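Local coordinates for glucan-binding protein C, GbpC (Streptococcus mutans, PDB 6CAM) that probably binds glucan, through the glucan-binding part of what is probably a wall-anchored surface protein of Streptococcus mutans, and also binds calcium, at residues Thr179-Ala184 and Thr326-Thr331. Numbering follows the deposited sequence.
With BGC (beta-D-glucopyranose), chain D; BGC (beta-D-glucopyranose), chain C.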
loop_
_atom_site.group_PDB
_atom_site.type_symbol
_atom_site.label_atom_id
_atom_site.label_comp_id
_atom_site.label_asym_id
_atom_site.label_seq_id
_atom_site.Cartn_x
_atom_site.Cartn_y
_atom_site.Cartn_z
ATOM N N THR A 179 -8.389 5.242 0.592
ATOM C CA THR A 179 -8.876 4.444 1.668
ATOM C C THR A 179 -8.473 5.011 3.006
ATOM O O THR A 179 -8.957 6.051 3.347
ATOM C CB THR A 179 -8.596 2.954 1.494
ATOM O OG1 THR A 179 -8.757 2.558 0.105
ATOM C CG2 THR A 179 -9.533 2.146 2.344
ATOM N N ILE A 180 -7.540 4.404 3.720
ATOM C CA ILE A 180 -7.336 4.719 5.129
ATOM C C ILE A 180 -5.855 4.653 5.472
ATOM O O ILE A 180 -5.160 3.796 5.019
ATOM C CB ILE A 180 -8.181 3.740 5.961
ATOM C CG1 ILE A 180 -8.223 4.051 7.444
ATOM C CG2 ILE A 180 -7.760 2.302 5.760
ATOM C CD1 ILE A 180 -9.135 3.065 8.158
ATOM N N PHE A 181 -5.423 5.545 6.323
ATOM C CA PHE A 181 -4.071 5.514 6.837
ATOM C C PHE A 181 -4.341 5.387 8.354
ATOM O O PHE A 181 -4.940 6.204 8.917
ATOM C CB PHE A 181 -3.311 6.751 6.470
ATOM C CG PHE A 181 -1.839 6.597 6.569
ATOM C CD1 PHE A 181 -1.302 6.000 7.630
ATOM C CD2 PHE A 181 -1.028 7.038 5.598
ATOM C CE1 PHE A 181 0.076 5.845 7.752
ATOM C CE2 PHE A 181 0.334 6.888 5.695
ATOM C CZ PHE A 181 0.871 6.303 6.791
ATOM N N ILE A 182 -3.931 4.304 8.952
ATOM C CA ILE A 182 -4.277 4.026 10.321
ATOM C C ILE A 182 -3.031 3.667 11.097
ATOM O O ILE A 182 -2.121 3.077 10.552
ATOM C CB ILE A 182 -5.369 2.951 10.394
ATOM C CG1 ILE A 182 -5.761 2.635 11.829
ATOM C CG2 ILE A 182 -4.985 1.679 9.665
ATOM C CD1 ILE A 182 -7.116 1.972 11.919
ATOM N N GLY A 183 -3.005 4.029 12.369
ATOM C CA GLY A 183 -1.882 3.682 13.176
ATOM C C GLY A 183 -2.129 3.903 14.617
ATOM O O GLY A 183 -3.118 4.513 15.005
ATOM N N ALA A 184 -1.235 3.356 15.420
ATOM C CA ALA A 184 -1.346 3.452 16.869
ATOM C C ALA A 184 0.012 3.196 17.445
ATOM O O ALA A 184 0.843 2.599 16.794
ATOM C CB ALA A 184 -2.321 2.423 17.399
ATOM N N THR A 326 1.776 1.435 11.794
ATOM C CA THR A 326 1.007 2.216 10.839
ATOM C C THR A 326 0.834 1.415 9.560
ATOM O O THR A 326 1.657 0.565 9.206
ATOM C CB THR A 326 1.710 3.550 10.508
ATOM O OG1 THR A 326 3.005 3.299 9.938
ATOM C CG2 THR A 326 1.870 4.414 11.758
ATOM N N ILE A 327 -0.256 1.673 8.867
ATOM C CA ILE A 327 -0.418 1.132 7.544
ATOM C C ILE A 327 -1.269 2.113 6.775
ATOM O O ILE A 327 -2.240 2.651 7.301
ATOM C CB ILE A 327 -1.076 -0.271 7.561
ATOM C CG1 ILE A 327 -1.199 -0.843 6.146
ATOM C CG2 ILE A 327 -2.457 -0.247 8.191
ATOM C CD1 ILE A 327 -1.465 -2.337 6.084
ATOM N N TRP A 328 -0.866 2.374 5.546
ATOM C CA TRP A 328 -1.747 2.991 4.590
ATOM C C TRP A 328 -2.316 1.842 3.807
ATOM O O TRP A 328 -1.618 1.188 3.081
ATOM C CB TRP A 328 -0.985 3.920 3.688
ATOM C CG TRP A 328 -1.832 4.657 2.757
ATOM C CD1 TRP A 328 -3.182 4.477 2.492
ATOM C CD2 TRP A 328 -1.409 5.715 1.952
ATOM N NE1 TRP A 328 -3.598 5.374 1.548
ATOM C CE2 TRP A 328 -2.530 6.154 1.207
ATOM C CE3 TRP A 328 -0.178 6.374 1.790
ATOM C CZ2 TRP A 328 -2.451 7.207 0.304
ATOM C CZ3 TRP A 328 -0.102 7.425 0.880
ATOM C CH2 TRP A 328 -1.234 7.828 0.155
ATOM N N PHE A 329 -3.583 1.567 3.987
ATOM C CA PHE A 329 -4.178 0.460 3.317
ATOM C C PHE A 329 -5.125 1.095 2.351
ATOM O O PHE A 329 -6.012 1.802 2.758
ATOM C CB PHE A 329 -4.966 -0.472 4.256
ATOM C CG PHE A 329 -5.669 -1.557 3.499
ATOM C CD1 PHE A 329 -4.971 -2.679 3.121
ATOM C CD2 PHE A 329 -6.966 -1.398 3.071
ATOM C CE1 PHE A 329 -5.579 -3.662 2.361
ATOM C CE2 PHE A 329 -7.592 -2.382 2.338
ATOM C CZ PHE A 329 -6.897 -3.505 1.965
ATOM N N ALA A 330 -4.999 0.745 1.082
ATOM C CA ALA A 330 -5.765 1.327 0.010
ATOM C C ALA A 330 -6.112 0.135 -0.852
ATOM O O ALA A 330 -5.315 -0.786 -1.010
ATOM C CB ALA A 330 -4.983 2.373 -0.769
ATOM N N THR A 331 -7.331 0.106 -1.340
ATOM C CA THR A 331 -7.694 -0.914 -2.280
ATOM C C THR A 331 -8.540 -0.202 -3.305
ATOM O O THR A 331 -9.337 0.658 -2.978
ATOM C CB THR A 331 -8.438 -2.091 -1.616
ATOM O OG1 THR A 331 -8.684 -3.084 -2.609
ATOM C CG2 THR A 331 -9.753 -1.630 -0.963
HETATM C C2 BGC D . -0.195 3.122 -1.590
HETATM C C3 BGC D . -0.363 1.900 -2.525
HETATM C C4 BGC D . -1.164 0.778 -1.874
HETATM C C5 BGC D . -1.550 1.169 -0.453
HETATM C C6 BGC D . -2.291 0.049 0.216
HETATM C C1 BGC D . 0.175 2.775 -0.132
HETATM O O1 BGC D . 1.600 2.629 0.020
HETATM O O2 BGC D . -1.376 3.963 -1.635
HETATM O O3 BGC D . 0.901 1.348 -2.955
HETATM O O4 BGC D . -2.341 0.489 -2.651
HETATM O O5 BGC D . -0.414 1.553 0.322
HETATM O O6 BGC D . -1.772 -1.263 0.147
HETATM C C2 BGC C . 2.657 0.857 5.381
HETATM C C3 BGC C . 2.627 0.943 3.904
HETATM C C4 BGC C . 3.761 1.659 3.227
HETATM C C5 BGC C . 5.116 1.354 3.899
HETATM C C6 BGC C . 6.348 2.126 3.387
HETATM C C1 BGC C . 4.059 0.637 5.934
HETATM O O1 BGC C . 4.057 0.842 7.366
HETATM O O2 BGC C . 1.938 -0.367 5.309
HETATM O O3 BGC C . 1.271 1.152 3.413
HETATM O O4 BGC C . 3.557 0.779 2.141
HETATM O O5 BGC C . 4.979 1.548 5.309
HETATM O O6 BGC C . 7.418 1.220 2.955
HETATM O O HOH W 1 -11.231 1.611 -1.025
#
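Phe181 lays one ring face over Trp328 CB, a CH-pi contact with CB 3.9 Å from the centroid of the Phe181 ring. The two residues form a non-hydrogen-bonded pair, which puts both CB atoms on one face of the sheet; with CG of Trp328 anti to its backbone N (chi1 -176°), the indole then comes beside the phenyl ring. The phenyl ring and the indole five-membered ring lie at 27° but are slid apart, so their overlap is slight. Thr326 CB meets the phenyl edge in plane, 3.9 Å from Phe181 CE1.

On the reverse face, Ile182 CG2 touches Ile327 CG2 at 3.5 Å, while the longer branch of Ile182 leads away from this neighbour; Phe314 and Val316 pack against Ile327, setting this sheet against the larger antiparallel sheet that contains strand 312-319. Four backbone hydrogen bonds hold the antiparallel ladder, among them the nearly straight Ile182 N to Ile327 O (2.9 Å, 171°). Beyond the strands, Thr179 OG1 accepts from Thr331 N at 3.2 Å; OG1 is also bonded to Pro176 O, its strongest partner, and to a water that bridges to Thr331 O.

Strand 325-329 is outermost in its four-stranded sheet, and two glucose molecules lie along it. Beta-D-glucopyranose of chain C donates from O1 to Thr326 O (3.0 Å) and takes a longer, bent bond from Trp328 N at O3 (3.3 Å); that of chain D places O2 over the centre of the indole. Trp328 NE1, bonded to Lys178 O, helps fix that ring's rotation. Edge-strand backbone groups and the indole face thus serve the sugars directly, with a calcium ion about 5 Å from the Ile327 side chain, consistent with glucan binding.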